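Local coordinates for protein U4/U6 snRNA-associated-splicing factor PRP24 (Saccharomyces cerevisiae, PDB 4N0T) that binds U6 snRNA through RNA recognition motifs and acts as a spliceosome recycling factor, annealing U6 with U4 snRNA, at residues C85-T90 against I131-K136; H37-D42 against A112-L117. All coordinates share one frame; numbering follows the deposited sequence.

Contact 1: residues C85-T90 against I131-K136; sequences CTLWMT and IDVTSK. With nucleotides of chain B.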
loop_
_atom_site.group_PDB
_atom_site.type_symbol
_atom_site.label_atom_id
_atom_site.label_comp_id
_atom_site.label_asym_id
_atom_site.label_seq_id
_atom_site.Cartn_x
_atom_site.Cartn_y
_atom_site.Cartn_z
ATOM N N CYS A 85 11.609 8.947 17.103
ATOM C CA CYS A 85 11.649 7.500 17.220
ATOM C C CYS A 85 10.834 6.782 16.155
ATOM O O CYS A 85 10.434 5.636 16.360
ATOM C CB CYS A 85 11.099 7.079 18.577
ATOM S SG CYS A 85 12.181 7.503 19.968
ATOM N N THR A 86 10.572 7.445 15.027
ATOM C CA THR A 86 9.730 6.844 14.006
ATOM C C THR A 86 10.479 6.711 12.677
ATOM O O THR A 86 11.109 7.662 12.203
ATOM C CB THR A 86 8.440 7.675 13.802
ATOM O OG1 THR A 86 7.734 7.765 15.048
ATOM C CG2 THR A 86 7.540 7.028 12.753
ATOM N N LEU A 87 10.407 5.517 12.092
ATOM C CA LEU A 87 10.978 5.264 10.777
ATOM C C LEU A 87 9.870 5.201 9.738
ATOM O O LEU A 87 8.734 4.813 10.041
ATOM C CB LEU A 87 11.653 3.905 10.779
ATOM C CG LEU A 87 12.693 3.739 11.874
ATOM C CD1 LEU A 87 12.988 2.271 12.066
ATOM C CD2 LEU A 87 13.926 4.500 11.474
ATOM N N TRP A 88 10.208 5.572 8.513
ATOM C CA TRP A 88 9.349 5.264 7.383
ATOM C C TRP A 88 10.142 4.351 6.462
ATOM O O TRP A 88 11.310 4.629 6.142
ATOM C CB TRP A 88 8.916 6.544 6.672
ATOM C CG TRP A 88 8.080 6.340 5.432
ATOM C CD1 TRP A 88 6.726 6.168 5.370
ATOM C CD2 TRP A 88 8.544 6.374 4.076
ATOM N NE1 TRP A 88 6.318 6.074 4.047
ATOM C CE2 TRP A 88 7.420 6.184 3.240
ATOM C CE3 TRP A 88 9.806 6.530 3.488
ATOM C CZ2 TRP A 88 7.520 6.153 1.842
ATOM C CZ3 TRP A 88 9.903 6.508 2.099
ATOM C CH2 TRP A 88 8.764 6.317 1.292
ATOM N N MET A 89 9.511 3.257 6.060
ATOM C CA MET A 89 10.158 2.236 5.253
ATOM C C MET A 89 9.357 1.963 3.984
ATOM O O MET A 89 8.125 1.903 4.021
ATOM C CB MET A 89 10.309 0.965 6.094
ATOM C CG MET A 89 11.068 -0.161 5.446
ATOM S SD MET A 89 11.138 -1.565 6.606
ATOM C CE MET A 89 12.370 -0.981 7.759
ATOM N N THR A 90 10.040 1.828 2.853
ATOM C CA THR A 90 9.348 1.392 1.657
ATOM C C THR A 90 10.198 0.456 0.802
ATOM O O THR A 90 11.397 0.252 1.069
ATOM C CB THR A 90 8.820 2.588 0.812
ATOM O OG1 THR A 90 7.847 2.091 -0.113
ATOM C CG2 THR A 90 9.956 3.269 0.023
ATOM N N ILE A 131 7.209 2.755 11.477
ATOM C CA ILE A 131 7.647 1.927 12.591
ATOM C C ILE A 131 8.109 2.829 13.715
ATOM O O ILE A 131 8.958 3.704 13.496
ATOM C CB ILE A 131 8.852 1.049 12.190
ATOM C CG1 ILE A 131 8.516 0.191 10.973
ATOM C CG2 ILE A 131 9.252 0.145 13.364
ATOM C CD1 ILE A 131 9.724 -0.061 10.079
ATOM N N ASP A 132 7.567 2.610 14.917
ATOM C CA ASP A 132 8.033 3.329 16.092
ATOM C C ASP A 132 8.986 2.441 16.887
ATOM O O ASP A 132 8.674 1.281 17.161
ATOM C CB ASP A 132 6.863 3.722 16.997
ATOM C CG ASP A 132 5.978 4.794 16.386
ATOM O OD1 ASP A 132 6.451 5.518 15.486
ATOM O OD2 ASP A 132 4.814 4.904 16.825
ATOM N N VAL A 133 10.150 2.994 17.208
ATOM C CA VAL A 133 11.108 2.306 18.075
ATOM C C VAL A 133 11.217 3.054 19.400
ATOM O O VAL A 133 10.431 3.970 19.654
ATOM C CB VAL A 133 12.470 2.124 17.379
ATOM C CG1 VAL A 133 12.286 1.256 16.165
ATOM C CG2 VAL A 133 13.085 3.474 16.985
ATOM N N THR A 134 12.155 2.659 20.265
ATOM C CA THR A 134 12.162 3.201 21.620
ATOM C C THR A 134 13.151 4.338 21.877
ATOM O O THR A 134 13.123 4.949 22.951
ATOM C CB THR A 134 12.417 2.101 22.660
ATOM O OG1 THR A 134 13.722 1.548 22.451
ATOM C CG2 THR A 134 11.381 1.005 22.539
ATOM N N SER A 135 14.045 4.606 20.930
ATOM C CA SER A 135 14.988 5.719 21.088
ATOM C C SER A 135 15.434 6.317 19.757
ATOM O O SER A 135 15.368 5.652 18.724
ATOM C CB SER A 135 16.225 5.273 21.875
ATOM O OG SER A 135 17.083 4.490 21.056
ATOM N N LYS A 136 15.891 7.568 19.786
ATOM C CA LYS A 136 16.433 8.201 18.582
ATOM C C LYS A 136 17.647 7.420 18.088
ATOM O O LYS A 136 17.859 7.262 16.880
ATOM C CB LYS A 136 16.813 9.662 18.848
ATOM C CG LYS A 136 17.643 10.290 17.728
ATOM C CD LYS A 136 18.035 11.734 18.044
ATOM C CE LYS A 136 18.532 12.452 16.786
ATOM N NZ LYS A 136 18.440 13.937 16.921
ATOM P P A B 20 4.582 8.176 -1.697
ATOM O OP1 A B 20 3.614 7.388 -2.507
ATOM O OP2 A B 20 5.054 9.482 -2.229
ATOM O "O5'" A B 20 3.975 8.442 -0.254
ATOM C "C5'" A B 20 3.313 7.413 0.490
ATOM C "C4'" A B 20 3.063 7.850 1.906
ATOM O "O4'" A B 20 4.330 7.816 2.621
ATOM C "C3'" A B 20 2.511 9.269 2.070
ATOM O "O3'" A B 20 1.655 9.320 3.207
ATOM C "C2'" A B 20 3.767 10.082 2.365
ATOM O "O2'" A B 20 3.534 11.276 3.085
ATOM C "C1'" A B 20 4.596 9.085 3.181
ATOM N N9 A B 20 6.035 9.337 3.108
ATOM C C8 A B 20 6.823 9.375 1.987
ATOM N N7 A B 20 8.076 9.679 2.246
ATOM C C5 A B 20 8.111 9.832 3.627
ATOM C C6 A B 20 9.147 10.158 4.524
ATOM N N6 A B 20 10.400 10.386 4.130
ATOM N N1 A B 20 8.830 10.236 5.837
ATOM C C2 A B 20 7.565 10.029 6.223
ATOM N N3 A B 20 6.508 9.727 5.461
ATOM C C4 A B 20 6.857 9.633 4.173
ATOM P P C B 19 3.850 2.893 -3.001
ATOM O OP1 C B 19 2.968 2.851 -1.815
ATOM O OP2 C B 19 3.272 3.109 -4.360
ATOM O "O5'" C B 19 4.962 4.025 -2.856
ATOM C "C5'" C B 19 5.718 4.131 -1.654
ATOM C "C4'" C B 19 6.842 5.111 -1.825
ATOM O "O4'" C B 19 7.775 4.610 -2.821
ATOM C "C3'" C B 19 6.419 6.460 -2.378
ATOM O "O3'" C B 19 5.882 7.300 -1.378
ATOM C "C2'" C B 19 7.700 6.969 -3.005
ATOM O "O2'" C B 19 8.598 7.403 -1.990
ATOM C "C1'" C B 19 8.246 5.677 -3.611
ATOM N N1 C B 19 7.754 5.474 -4.999
ATOM C C2 C B 19 8.426 6.152 -6.017
ATOM O O2 C B 19 9.379 6.895 -5.701
ATOM N N3 C B 19 8.015 5.989 -7.293
ATOM C C4 C B 19 6.976 5.184 -7.572
ATOM N N4 C B 19 6.602 5.058 -8.862
ATOM C C5 C B 19 6.269 4.472 -6.555
ATOM C C6 C B 19 6.692 4.652 -5.287
#
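Met-89 and Ile-131 meet in the tightly packed half of this contact. The methyl CE of Met-89 lies 3.6 Å from CD1 of Ile-131, and the two side chains cross at a slant. The bend at chi3 of Met-89 (-75°) places CE there. On the same face, CB of Leu-87 packs on CB of Ile-131, and CD1 of Leu-87 packs on CG1 of Val-133. Helices 98-107 and 136-146 cover this layer.

The backbones run antiparallel. Leu-87 and Ile-131 form a hydrogen-bonded pair: Leu-87 N gives a nearly straight 2.7 Å bond to Ile-131 O, and Ile-131 N returns one to Leu-87 O. Val-133 N binds Cys-85 O. At this end SG of Cys-85 rests 3.5 Å from C of Ser-135. Ser-135 N-caps the next helix, its OG taking the N-H of Asp-138.

These are strands 86-90 and 128-133, neighbours in the antiparallel sheet of RRM 2, with 86-90 in the middle. One face carries the helices and the other the RNA.

The RNA face is more polar, and Thr-86 is partly exposed there. It lies side by side with Asp-132. OG1 of Thr-86 donates to OD1 of Asp-132 at 2.6 Å, from above the carboxylate plane. OD2 of Asp-132 pairs with Arg-52. Further along, the base of A20 of chain B lies over one face of the Trp-88 ring, with C5 3.5 Å above the plane, over its centre. OG1 of Thr-90 is hydrogen-bonded to Arg-127 O and to an RNA sugar, and comes within 3.3 Å of C5' of C19 of chain B.

Contact 2: residues H37-D42 against A112-L117; sequences HVDVAD and ALSIRL. With nucleotides of chain B.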
loop_
_atom_site.group_PDB
_atom_site.type_symbol
_atom_site.label_atom_id
_atom_site.label_comp_id
_atom_site.label_asym_id
_atom_site.label_seq_id
_atom_site.Cartn_x
_atom_site.Cartn_y
_atom_site.Cartn_z
ATOM N N HIS A 37 -4.882 4.208 21.429
ATOM C CA HIS A 37 -4.206 2.929 21.243
ATOM C C HIS A 37 -3.069 2.736 22.244
ATOM O O HIS A 37 -2.422 3.705 22.652
ATOM C CB HIS A 37 -3.675 2.809 19.807
ATOM C CG HIS A 37 -3.375 1.399 19.400
ATOM N ND1 HIS A 37 -2.097 0.878 19.397
ATOM C CD2 HIS A 37 -4.191 0.395 19.009
ATOM C CE1 HIS A 37 -2.140 -0.383 19.010
ATOM N NE2 HIS A 37 -3.397 -0.704 18.769
ATOM N N VAL A 38 -2.836 1.483 22.627
ATOM C CA VAL A 38 -1.729 1.127 23.507
ATOM C C VAL A 38 -0.957 -0.047 22.917
ATOM O O VAL A 38 -1.557 -1.064 22.579
ATOM C CB VAL A 38 -2.237 0.702 24.892
ATOM C CG1 VAL A 38 -1.083 0.185 25.744
ATOM C CG2 VAL A 38 -2.926 1.871 25.590
ATOM N N ASP A 39 0.358 0.098 22.772
ATOM C CA ASP A 39 1.216 -1.049 22.449
ATOM C C ASP A 39 2.200 -1.299 23.585
ATOM O O ASP A 39 2.749 -0.354 24.140
ATOM C CB ASP A 39 1.994 -0.797 21.162
ATOM C CG ASP A 39 1.093 -0.658 19.958
ATOM O OD1 ASP A 39 0.509 -1.681 19.544
ATOM O OD2 ASP A 39 0.976 0.466 19.428
ATOM N N VAL A 40 2.409 -2.567 23.938
ATOM C CA VAL A 40 3.417 -2.935 24.931
ATOM C C VAL A 40 4.418 -3.883 24.263
ATOM O O VAL A 40 4.026 -4.739 23.465
ATOM C CB VAL A 40 2.782 -3.606 26.163
ATOM C CG1 VAL A 40 3.835 -3.935 27.210
ATOM C CG2 VAL A 40 1.721 -2.703 26.772
ATOM N N ALA A 41 5.704 -3.710 24.559
ATOM C CA ALA A 41 6.751 -4.571 24.000
ATOM C C ALA A 41 7.777 -4.889 25.075
ATOM O O ALA A 41 8.073 -4.046 25.928
ATOM C CB ALA A 41 7.435 -3.899 22.828
ATOM N N ASP A 42 8.334 -6.094 25.020
ATOM C CA ASP A 42 9.392 -6.475 25.940
ATOM C C ASP A 42 10.657 -5.691 25.645
ATOM O O ASP A 42 10.952 -5.373 24.484
ATOM C CB ASP A 42 9.710 -7.966 25.799
ATOM C CG ASP A 42 8.642 -8.859 26.393
ATOM O OD1 ASP A 42 7.840 -8.380 27.224
ATOM O OD2 ASP A 42 8.627 -10.057 26.039
ATOM N N ALA A 112 10.721 -3.023 18.503
ATOM C CA ALA A 112 9.704 -2.276 17.756
ATOM C C ALA A 112 8.419 -2.194 18.560
ATOM O O ALA A 112 7.887 -3.220 19.016
ATOM C CB ALA A 112 9.435 -2.924 16.413
ATOM N N LEU A 113 7.907 -0.978 18.728
ATOM C CA LEU A 113 6.658 -0.785 19.453
ATOM C C LEU A 113 5.411 -0.887 18.570
ATOM O O LEU A 113 4.366 -1.367 19.020
ATOM C CB LEU A 113 6.673 0.568 20.163
ATOM C CG LEU A 113 7.496 0.638 21.445
ATOM C CD1 LEU A 113 7.828 2.076 21.767
ATOM C CD2 LEU A 113 6.700 0.016 22.569
ATOM N N SER A 114 5.512 -0.430 17.324
ATOM C CA SER A 114 4.330 -0.360 16.475
ATOM C C SER A 114 4.776 -0.372 15.024
ATOM O O SER A 114 5.745 0.296 14.673
ATOM C CB SER A 114 3.546 0.931 16.768
ATOM O OG SER A 114 2.459 1.102 15.857
ATOM N N ILE A 115 4.103 -1.177 14.213
ATOM C CA ILE A 115 4.375 -1.214 12.785
ATOM C C ILE A 115 3.037 -1.014 12.091
ATOM O O ILE A 115 2.090 -1.767 12.317
ATOM C CB ILE A 115 5.015 -2.563 12.381
ATOM C CG1 ILE A 115 6.352 -2.732 13.095
ATOM C CG2 ILE A 115 5.285 -2.617 10.870
ATOM C CD1 ILE A 115 6.874 -4.172 13.065
ATOM N N ARG A 116 2.949 0.016 11.255
ATOM C CA ARG A 116 1.664 0.425 10.692
ATOM C C ARG A 116 1.719 0.446 9.181
ATOM O O ARG A 116 2.538 1.138 8.599
ATOM C CB ARG A 116 1.305 1.824 11.222
ATOM C CG ARG A 116 1.233 1.850 12.770
ATOM C CD ARG A 116 0.819 3.214 13.315
ATOM N NE ARG A 116 1.779 4.289 13.113
ATOM C CZ ARG A 116 2.821 4.555 13.897
ATOM N NH1 ARG A 116 3.096 3.793 14.967
ATOM N NH2 ARG A 116 3.591 5.596 13.608
ATOM N N LEU A 117 0.811 -0.307 8.564
ATOM C CA LEU A 117 0.772 -0.466 7.112
ATOM C C LEU A 117 -0.496 0.190 6.567
ATOM O O LEU A 117 -1.497 0.326 7.288
ATOM C CB LEU A 117 0.786 -1.963 6.774
ATOM C CG LEU A 117 2.085 -2.785 6.861
ATOM C CD1 LEU A 117 2.952 -2.575 5.652
ATOM C CD2 LEU A 117 2.915 -2.555 8.110
ATOM P P G B 21 0.052 9.301 3.067
ATOM O OP1 G B 21 -0.372 9.380 1.638
ATOM O OP2 G B 21 -0.451 10.392 3.965
ATOM O "O5'" G B 21 -0.366 7.884 3.647
ATOM C "C5'" G B 21 0.113 7.461 4.918
ATOM C "C4'" G B 21 -0.618 6.233 5.401
ATOM O "O4'" G B 21 0.065 5.729 6.576
ATOM C "C3'" G B 21 -2.052 6.464 5.848
ATOM O "O3'" G B 21 -2.679 5.188 5.824
ATOM C "C2'" G B 21 -1.853 6.854 7.307
ATOM O "O2'" G B 21 -3.018 6.759 8.090
ATOM C "C1'" G B 21 -0.802 5.822 7.698
ATOM N N9 G B 21 0.029 6.151 8.846
ATOM C C8 G B 21 0.218 5.288 9.892
ATOM N N7 G B 21 1.036 5.768 10.774
ATOM C C5 G B 21 1.423 6.990 10.285
ATOM C C6 G B 21 2.326 7.931 10.830
ATOM O O6 G B 21 2.951 7.861 11.911
ATOM N N1 G B 21 2.440 9.047 10.017
ATOM C C2 G B 21 1.804 9.207 8.804
ATOM N N2 G B 21 2.054 10.348 8.144
ATOM N N3 G B 21 0.957 8.335 8.288
ATOM C C4 G B 21 0.822 7.248 9.066
HETATM O O HOH W 1 0.241 0.262 16.861
HETATM O O HOH W 2 1.993 -3.495 17.886
HETATM O O HOH W 3 4.310 -4.071 20.113
#
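Asp-39 lies with its CB against the backbone of Leu-113, 3.2 Å from Leu-113 O. The carboxylate lies beside Leu-113 O, and OD2 of Asp-39 comes 3.7 Å from CB of Ser-114. No direct hydrogen bond joins the segments here. Water 1 bridges them instead. It donates to OD2 of Asp-39 at 2.7 Å and lies 2.6 Å from OG of Ser-114. Water 2 is held by OD1 of Asp-39 and reaches Leu-113 O only weakly. Water 3 lies closer to Leu-113 O. ND1 of His-37 also gives OD2 of Asp-39 a weak bond, and the carboxylate carbon lies in the plane of the imidazole, at its edge.

Two residues on, the contact turns apolar. The methyl CB of Ala-41 meets CD2 of Leu-113 at 4.0 Å and also faces Ala-112 O.

Ser-114 OG also takes a bond from NH1 of Arg-116, nearly in the guanidinium plane. Arg-116 bends at chi3 (-67°), and its guanidinium presents an edge to G21 of chain B. NE donates to N7 at 2.9 Å and NH2 to O6 at 2.9 Å. This is the two-pronged arginine reading of a guanine Hoogsteen edge. Asp-39 OD2 is 6.0 Å from Arg-116 NH1, not in contact.

Leu-113 and Ser-114 together sit opposite the single residue Asp-132, a classic beta bulge that bends the strand. The contact joins two domains. Strand 35-42 is an outermost strand of the RRM 1 sheet, paired with strand 49-55 and backed by helix 22-29. Strand 112-116 is an outermost strand of the RRM 2 sheet, next to strand 128-133 and packed on helix 98-107.

Contact 1 lies inside RRM 2, whereas contact 2 joins that domain to RRM 1. Their centres are about 11 Å apart. They meet because strand 128-133 pairs with strand 112-116 in one sheet. Asp-132 makes the main connection: its OD2 forms a salt bridge with Arg-116 NH1 at 2.8 Å, and its O is probably hydrogen-bonded to Leu-113 N at 2.9 Å. Packing adds Thr-134 CG2 on Leu-113 CD1 at 3.8 Å. Both contacts reach the same RNA. Contact 1 meets C19 and A20 of chain B, and contact 2 reads the next nucleotide, G21. Asp-132 thus probably helps to position the arginine that holds G21.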